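Local coordinates for flagellar hook protein FlgE (Caulobacter crescentus CB15, PDB 5AY6), which builds the flagellar hook, the flexible segment thought to act as a universal joint passing motor torque to the filament, at residues Trp196-Arg201 / Gly218-Thr223; Asp225-Asn230 / Thr291-Gln296. One frame throughout, in Å; residues are numbered along the deposited sequence.

Contact 1 (Trp196-Arg201 / Gly218-Thr223)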
# COMPACT_ATOMS: atom_id res chain seq x y z
N TRP A 196 -5.22 5.72 -2.21
CA TRP A 196 -4.09 5.95 -1.32
C TRP A 196 -3.84 4.71 -0.45
O TRP A 196 -4.78 4.00 -0.10
CB TRP A 196 -4.33 7.18 -0.44
CG TRP A 196 -4.43 8.48 -1.20
CD1 TRP A 196 -5.42 8.85 -2.07
CD2 TRP A 196 -3.51 9.58 -1.14
NE1 TRP A 196 -5.16 10.11 -2.56
CE2 TRP A 196 -4.01 10.58 -2.01
CE3 TRP A 196 -2.33 9.82 -0.43
CZ2 TRP A 196 -3.35 11.80 -2.19
CZ3 TRP A 196 -1.68 11.03 -0.62
CH2 TRP A 196 -2.19 12.00 -1.49
N TYR A 197 -2.58 4.46 -0.11
CA TYR A 197 -2.23 3.40 0.84
C TYR A 197 -2.06 4.03 2.22
O TYR A 197 -1.34 5.02 2.37
CB TYR A 197 -0.95 2.67 0.43
CG TYR A 197 -1.05 1.92 -0.88
CD1 TYR A 197 -2.28 1.56 -1.41
CD2 TYR A 197 0.10 1.56 -1.59
CE1 TYR A 197 -2.37 0.87 -2.60
CE2 TYR A 197 0.01 0.88 -2.78
CZ TYR A 197 -1.22 0.53 -3.29
OH TYR A 197 -1.32 -0.16 -4.47
N ALA A 198 -2.73 3.48 3.22
CA ALA A 198 -2.76 4.10 4.54
C ALA A 198 -2.32 3.15 5.65
O ALA A 198 -2.53 1.94 5.57
CB ALA A 198 -4.15 4.64 4.83
N GLU A 199 -1.71 3.72 6.69
CA GLU A 199 -1.42 2.99 7.91
C GLU A 199 -1.81 3.83 9.11
O GLU A 199 -1.62 5.05 9.12
CB GLU A 199 0.06 2.60 8.00
CG GLU A 199 0.55 1.75 6.85
CD GLU A 199 2.06 1.55 6.84
OE1 GLU A 199 2.67 1.46 7.93
OE2 GLU A 199 2.63 1.48 5.74
N LEU A 200 -2.36 3.17 10.12
CA LEU A 200 -2.50 3.77 11.43
C LEU A 200 -1.38 3.21 12.30
O LEU A 200 -1.08 2.02 12.22
CB LEU A 200 -3.87 3.48 12.04
CG LEU A 200 -5.01 4.34 11.48
CD1 LEU A 200 -6.36 3.77 11.92
CD2 LEU A 200 -4.86 5.78 11.94
N ARG A 201 -0.74 4.05 13.09
CA ARG A 201 0.40 3.61 13.87
C ARG A 201 0.57 4.42 15.15
O ARG A 201 0.34 5.63 15.17
CB ARG A 201 1.69 3.70 13.03
CG ARG A 201 2.01 5.11 12.55
CD ARG A 201 3.19 5.14 11.57
NE ARG A 201 3.60 6.51 11.25
CZ ARG A 201 4.37 7.26 12.02
NH1 ARG A 201 4.82 6.77 13.17
NH2 ARG A 201 4.70 8.50 11.66
N GLY A 218 -4.54 -0.20 5.33
CA GLY A 218 -5.68 -0.25 4.45
C GLY A 218 -5.54 0.63 3.23
O GLY A 218 -4.72 1.56 3.21
N ILE A 219 -6.33 0.33 2.21
CA ILE A 219 -6.40 1.15 1.01
C ILE A 219 -7.61 2.07 1.11
O ILE A 219 -8.73 1.61 1.33
CB ILE A 219 -6.49 0.29 -0.25
CG1 ILE A 219 -5.28 -0.66 -0.33
CG2 ILE A 219 -6.56 1.17 -1.48
CD1 ILE A 219 -5.29 -1.59 -1.52
N ILE A 220 -7.37 3.37 0.98
CA ILE A 220 -8.44 4.35 1.06
C ILE A 220 -8.79 4.83 -0.34
O ILE A 220 -7.90 5.08 -1.16
CB ILE A 220 -8.03 5.55 1.95
CG1 ILE A 220 -7.86 5.09 3.41
CG2 ILE A 220 -9.06 6.66 1.88
CD1 ILE A 220 -7.45 6.21 4.35
N GLU A 221 -10.09 4.93 -0.62
CA GLU A 221 -10.55 5.39 -1.93
C GLU A 221 -11.34 6.68 -1.82
O GLU A 221 -12.06 6.90 -0.84
CB GLU A 221 -11.40 4.32 -2.61
CG GLU A 221 -10.68 3.00 -2.88
CD GLU A 221 -9.92 2.99 -4.19
OE1 GLU A 221 -9.42 4.06 -4.61
OE2 GLU A 221 -9.81 1.91 -4.81
N PHE A 222 -11.20 7.54 -2.82
CA PHE A 222 -12.00 8.75 -2.89
C PHE A 222 -12.84 8.75 -4.16
O PHE A 222 -12.54 8.03 -5.11
CB PHE A 222 -11.12 10.00 -2.84
CG PHE A 222 -10.39 10.18 -1.53
CD1 PHE A 222 -9.14 9.62 -1.34
CD2 PHE A 222 -10.97 10.90 -0.50
CE1 PHE A 222 -8.47 9.79 -0.15
CE2 PHE A 222 -10.31 11.07 0.70
CZ PHE A 222 -9.05 10.51 0.88
N THR A 223 -13.89 9.56 -4.18
CA THR A 223 -14.67 9.73 -5.40
C THR A 223 -13.92 10.65 -6.35
O THR A 223 -12.94 11.29 -5.96
CB THR A 223 -16.06 10.31 -5.11
OG1 THR A 223 -15.93 11.66 -4.64
CG2 THR A 223 -16.79 9.47 -4.07
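W196 and F222 both hold CG anti to the carbonyl carbon, with chi1 -65° in F222. The two rings thereby meet on one face of the sheet, where A198 and I220 also lie. They form an offset edge-to-face pair. The edge of F222 is turned to the face of the five-membered ring of W196, and the ring planes stand at 81°. The closest atoms are F222 CE1 and W196 CD1, 3.7 Å apart. K189 makes a cation-pi contact with W196, and L228 touches F222. Further along this face, the delta methyl of I220 reaches A198. I220 CD1 lies 3.7 Å from A198 CB.

Y197 and I219 occupy the other face. Their side chains run side by side and point the same way. I219 CG1 and CD1 lie along the CD1-CE1 side of the Y197 ring. The phenol OH of Y197 is hydrogen-bonded to the carbonyl O of S54.

Four backbone bonds tie the strands. W196 N donates to I220 O at 2.9 Å, and I220 N returns a bond to W196 O. Both lie in the carbonyl plane. A198 N lies almost along the C=O axis of G218, 2.8 Å from G218 O. G218 N approaches A198 O from above the carbonyl plane, at 2.9 Å. Between these pairs, I219 CA adds a CA-H...O contact to W196 O. Beyond A198 the pairing continues, through backbone bonds of L200 with I215 and S216. The segment axes cross at 131°.

Hydrogen-bonded pairs W196-I220 and A198-G218 thus flank the non-hydrogen-bonded pair Y197-I219. This alternation is that of antiparallel strands. Strands 195-202 and 214-222 form a beta hairpin; the first is central in the five-stranded sheet of the FlaE D2 region, the second its neighbour.

Contact 2 (Asp225-Asn230 / Thr291-Gln296)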
# COMPACT_ATOMS: atom_id res chain seq x y z
N ASP A 225 -14.79 13.35 -7.21
CA ASP A 225 -15.00 14.70 -6.71
C ASP A 225 -14.20 14.96 -5.43
O ASP A 225 -14.31 16.04 -4.83
CB ASP A 225 -16.49 14.94 -6.45
CG ASP A 225 -17.34 14.74 -7.70
OD1 ASP A 225 -16.83 14.97 -8.82
OD2 ASP A 225 -18.52 14.34 -7.55
N GLY A 226 -13.42 13.98 -5.00
CA GLY A 226 -12.57 14.15 -3.84
C GLY A 226 -13.23 13.85 -2.51
O GLY A 226 -12.72 14.23 -1.45
N LYS A 227 -14.37 13.16 -2.55
CA LYS A 227 -15.05 12.77 -1.32
C LYS A 227 -14.65 11.36 -0.93
O LYS A 227 -14.48 10.49 -1.79
CB LYS A 227 -16.57 12.86 -1.49
CG LYS A 227 -17.07 14.24 -1.90
CD LYS A 227 -16.65 15.30 -0.89
CE LYS A 227 -17.36 16.62 -1.16
NZ LYS A 227 -17.02 17.18 -2.50
N LEU A 228 -14.52 11.12 0.37
CA LEU A 228 -14.15 9.80 0.89
C LEU A 228 -15.17 8.75 0.47
O LEU A 228 -16.37 8.90 0.71
CB LEU A 228 -14.02 9.84 2.41
CG LEU A 228 -13.65 8.53 3.10
CD1 LEU A 228 -12.29 8.04 2.63
CD2 LEU A 228 -13.68 8.69 4.61
N LYS A 229 -14.69 7.68 -0.16
CA LYS A 229 -15.55 6.64 -0.71
C LYS A 229 -15.56 5.41 0.20
O LYS A 229 -16.61 4.92 0.60
CB LYS A 229 -15.10 6.28 -2.12
CG LYS A 229 -16.00 5.31 -2.86
CD LYS A 229 -15.65 5.29 -4.34
CE LYS A 229 -16.29 4.12 -5.06
NZ LYS A 229 -15.87 4.06 -6.49
N ASN A 230 -14.37 4.92 0.53
CA ASN A 230 -14.23 3.84 1.50
C ASN A 230 -12.83 3.81 2.10
O ASN A 230 -11.89 4.41 1.56
CB ASN A 230 -14.56 2.49 0.88
CG ASN A 230 -13.55 2.06 -0.16
OD1 ASN A 230 -12.51 1.48 0.17
ND2 ASN A 230 -13.85 2.33 -1.42
N THR A 291 -10.61 14.73 2.78
CA THR A 291 -10.97 15.02 1.39
C THR A 291 -9.78 14.90 0.46
O THR A 291 -8.62 14.85 0.89
CB THR A 291 -11.56 16.43 1.24
OG1 THR A 291 -10.56 17.40 1.58
CG2 THR A 291 -12.77 16.61 2.15
N GLN A 292 -10.07 14.88 -0.84
CA GLN A 292 -9.05 14.65 -1.84
C GLN A 292 -9.24 15.61 -3.03
O GLN A 292 -9.41 15.19 -4.17
CB GLN A 292 -9.08 13.18 -2.28
CG GLN A 292 -7.86 12.72 -3.10
CD GLN A 292 -8.26 12.26 -4.50
OE1 GLN A 292 -9.39 12.47 -4.94
NE2 GLN A 292 -7.32 11.66 -5.20
N TYR A 293 -9.24 16.90 -2.73
CA TYR A 293 -9.35 17.94 -3.77
C TYR A 293 -7.98 18.28 -4.33
O TYR A 293 -6.97 18.00 -3.69
CB TYR A 293 -9.99 19.21 -3.21
CG TYR A 293 -11.27 18.97 -2.46
CD1 TYR A 293 -12.28 18.19 -3.00
CD2 TYR A 293 -11.46 19.51 -1.20
CE1 TYR A 293 -13.45 17.98 -2.31
CE2 TYR A 293 -12.63 19.30 -0.50
CZ TYR A 293 -13.62 18.53 -1.06
OH TYR A 293 -14.78 18.31 -0.36
N ASN A 294 -7.93 18.91 -5.50
CA ASN A 294 -6.65 19.35 -6.06
C ASN A 294 -6.21 20.66 -5.42
O ASN A 294 -6.26 21.72 -6.04
CB ASN A 294 -6.72 19.53 -7.58
CG ASN A 294 -5.38 19.94 -8.17
OD1 ASN A 294 -4.32 19.67 -7.60
ND2 ASN A 294 -5.43 20.63 -9.31
N SER A 295 -5.80 20.57 -4.17
CA SER A 295 -5.23 21.70 -3.47
C SER A 295 -4.20 21.17 -2.50
O SER A 295 -4.07 19.95 -2.35
CB SER A 295 -6.31 22.51 -2.76
OG SER A 295 -7.06 21.67 -1.89
N GLN A 296 -3.45 22.06 -1.87
CA GLN A 296 -2.40 21.69 -0.93
C GLN A 296 -2.84 20.58 0.03
O GLN A 296 -3.95 20.62 0.56
CB GLN A 296 -1.96 22.93 -0.12
CG GLN A 296 -0.99 22.64 1.02
CD GLN A 296 0.38 22.21 0.53
OE1 GLN A 296 0.99 22.86 -0.32
NE2 GLN A 296 0.88 21.10 1.08
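The Y293 ring has T291 CB over one face, offset toward the rim. At its edge, in the ring plane, lies the carbonyl O of D225, 3.3 Å from Y293 CE1. The ring edge thus lies against the D225-G226 backbone. Strands 214-222 and 228-230 form a beta hairpin, and its turn here meets the loop after strand 277-291, which belongs to another sheet.

The K227 and Y293 side chains cross obliquely, and K227 meets the hydroxyl end of the ring. Its chain bends at chi2 and chi4, which brings K227 CE to 3.2 Å from Y293 OH, with NZ near the ring edge.

Strand 228-230 carries a classic beta bulge, in which K229 and N230 both face E221. T223 OG1 accepts bonds from the backbone N of D225 and of K227, which pins the turn.

G226 has positive phi (86°) and fits closely against the loop. A CB here would clash with Q292 O and Y293 CD1, and also with the carbonyl O of D225. Replacing Y293 by an alanine would remove the ring beside D225 and K227, and would probably loosen the loop against the turn. The loop is also held from behind: N12 OD1 accepts from Y293 N and is hydrogen-bonded to T291 OG1.

A backbone hydrogen bond joins the two segments. Q292 N donates to G226 O at 2.8 Å, on a lone pair in the carbonyl plane. The same oxygen takes a CA-H...O contact from T291 CA, 3.4 Å away.

The centres of contacts 1 and 2 lie about 12 Å apart, and both fall in the FlaE D2 region. Both segments of contact 1 precede those of contact 2 in the chain. Strands 214-222 and 228-230 are neighbours in one antiparallel sheet. There E221 O probably accepts a bond from K229 N, and E221 N probably donates to N230 O. The ring of F222 bridges the two contacts, packing on Q292 CB. Contact 1 joins strands within this sheet, whereas contact 2 ties the turn before its edge strand 228-230 to the loop after strand 277-291, a strand of the four-stranded mixed sheet in this part of the hook protein.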